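Local structure of adenosine kinase (Sinorhizobium meliloti, 3UBO) at residues A[25-29]-A[30-34]. The protein binds adenosine and ADP and, as a pfkB-family kinase, probably transfers a phosphate from ATP to adenosine. Residues are numbered along the deposited sequence; the frame is centred on the assembly and turned at random.
Sequences SFLEE and NGIIK
Phe26 O receives two N-H groups from Asn30 where helix 24-29 ends. The backbone N of Asn30 bonds to it at 3.2 Å, tilted from the carbonyl plane, while Asn30 ND2 reaches Phe26 O at 2.8 Å, nearly straight and on a lone pair. Asparagine suits this first non-helical position because its short amide can fold back on the last turn, and its OD1 has a weak hydrogen bond to Arg51. Beyond it, Ile32 N donates to Leu27 O (2.9 Å) and Gly31 N to Glu28 O (3.0 Å), the pair of bonds that defines a Schellman motif. Gly31 is its C' residue, and its phi of 52° is a left-handed conformation that a residue without CB adopts at little cost. The turn leads toward strand 37-39, at the edge of the five-stranded sheet that probably forms the lid over the active site, as in ribokinase-like enzymes.

Among the side chains, CG of Phe26 lies anti to the backbone N (chi1 -174°), which brings one ring face beneath Asn30 ND2, which sits over the ring centre, the ring and amide planes 31° apart. At the ring edge, Phe26 CE1 meets Ile32 CD1 at 4.1 Å. An alanine replacing Phe26 would probably leave the Asn30 amide without the flat surface beneath it and Ile32 CD1 without that ring edge. Ile32 also packs its CD1 on Leu27 CD2 (4.1 Å), and both residues touch Phe120. Leu27 CD1 lies against Lys34 CG (3.9 Å), and the extended chain of Lys34 carries NZ to salt bridges with Asp24 and Asp124.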
loop_
_atom_site.group_PDB
_atom_site.type_symbol
_atom_site.label_atom_id
_atom_site.label_comp_id
_atom_site.label_asym_id
_atom_site.label_seq_id
_atom_site.Cartn_x
_atom_site.Cartn_y
_atom_site.Cartn_z
ATOM N N SER A 25 12.919 -2.892 -20.382
ATOM C CA SER A 25 12.185 -3.507 -21.497
ATOM C C SER A 25 10.634 -3.517 -21.354
ATOM O O SER A 25 9.909 -3.377 -22.332
ATOM C CB SER A 25 12.711 -4.908 -21.728
ATOM O OG SER A 25 12.982 -5.466 -20.466
ATOM N N PHE A 26 10.113 -3.659 -20.146
ATOM C CA PHE A 26 8.675 -3.558 -19.985
ATOM C C PHE A 26 8.101 -2.252 -20.503
ATOM O O PHE A 26 7.035 -2.224 -21.087
ATOM C CB PHE A 26 8.260 -3.701 -18.533
ATOM C CG PHE A 26 6.799 -3.747 -18.353
ATOM C CD1 PHE A 26 6.045 -2.581 -18.419
ATOM C CD2 PHE A 26 6.158 -4.950 -18.172
ATOM C CE1 PHE A 26 4.629 -2.604 -18.258
ATOM C CE2 PHE A 26 4.765 -5.003 -18.023
ATOM C CZ PHE A 26 3.986 -3.821 -18.070
ATOM N N LEU A 27 8.791 -1.164 -20.268
ATOM C CA LEU A 27 8.256 0.111 -20.657
ATOM C C LEU A 27 8.344 0.290 -22.161
ATOM O O LEU A 27 7.437 0.840 -22.735
ATOM C CB LEU A 27 8.970 1.252 -19.923
ATOM C CG LEU A 27 9.035 1.162 -18.400
ATOM C CD1 LEU A 27 9.914 2.254 -17.879
ATOM C CD2 LEU A 27 7.638 1.201 -17.786
ATOM N N GLU A 28 9.392 -0.178 -22.814
ATOM C CA GLU A 28 9.430 -0.053 -24.271
ATOM C C GLU A 28 8.432 -1.016 -24.866
ATOM O O GLU A 28 7.705 -0.627 -25.770
ATOM C CB GLU A 28 10.811 -0.304 -24.912
ATOM C CG GLU A 28 12.047 0.113 -24.054
ATOM C CD GLU A 28 13.341 -0.587 -24.538
ATOM O OE1 GLU A 28 13.226 -1.172 -25.662
ATOM O OE2 GLU A 28 14.429 -0.567 -23.838
ATOM N N GLU A 29 8.379 -2.260 -24.379
ATOM C CA GLU A 29 7.402 -3.201 -24.932
ATOM C C GLU A 29 5.974 -2.706 -24.901
ATOM O O GLU A 29 5.176 -3.050 -25.804
ATOM C CB GLU A 29 7.488 -4.581 -24.313
ATOM C CG GLU A 29 8.695 -5.359 -24.859
ATOM C CD GLU A 29 9.203 -6.513 -23.917
ATOM O OE1 GLU A 29 8.330 -7.204 -23.233
ATOM O OE2 GLU A 29 10.488 -6.696 -23.896
ATOM N N ASN A 30 5.644 -1.874 -23.896
ATOM C CA ASN A 30 4.293 -1.321 -23.795
ATOM C C ASN A 30 4.180 0.131 -24.208
ATOM O O ASN A 30 3.173 0.802 -23.922
ATOM C CB ASN A 30 3.760 -1.512 -22.392
ATOM C CG ASN A 30 3.605 -2.967 -22.041
ATOM O OD1 ASN A 30 2.567 -3.576 -22.347
ATOM N ND2 ASN A 30 4.642 -3.558 -21.421
ATOM N N GLY A 31 5.187 0.641 -24.897
ATOM C CA GLY A 31 5.117 2.008 -25.394
ATOM C C GLY A 31 4.757 3.002 -24.290
ATOM O O GLY A 31 4.001 3.946 -24.532
ATOM N N ILE A 32 5.274 2.788 -23.079
ATOM C CA ILE A 32 5.093 3.727 -21.992
ATOM C C ILE A 32 6.289 4.673 -21.955
ATOM O O ILE A 32 7.436 4.233 -22.146
ATOM C CB ILE A 32 5.141 2.999 -20.681
ATOM C CG1 ILE A 32 4.165 1.838 -20.683
ATOM C CG2 ILE A 32 5.026 3.963 -19.512
ATOM C CD1 ILE A 32 3.802 1.290 -19.304
ATOM N N ILE A 33 6.050 5.967 -21.700
ATOM C CA ILE A 33 7.189 6.937 -21.649
ATOM C C ILE A 33 7.870 6.895 -20.287
ATOM O O ILE A 33 7.213 7.043 -19.256
ATOM C CB ILE A 33 6.747 8.402 -22.022
ATOM C CG1 ILE A 33 5.836 8.342 -23.249
ATOM C CG2 ILE A 33 7.979 9.388 -22.188
ATOM C CD1 ILE A 33 5.413 9.664 -23.654
ATOM N N LYS A 34 9.164 6.627 -20.260
ATOM C CA LYS A 34 9.811 6.558 -18.961
ATOM C C LYS A 34 9.790 7.962 -18.341
ATOM O O LYS A 34 10.188 8.912 -18.994
ATOM C CB LYS A 34 11.228 6.060 -19.108
ATOM C CG LYS A 34 11.827 5.624 -17.787
ATOM C CD LYS A 34 13.233 5.106 -17.879
ATOM C CE LYS A 34 13.805 4.763 -16.491
ATOM N NZ LYS A 34 15.215 4.146 -16.584
#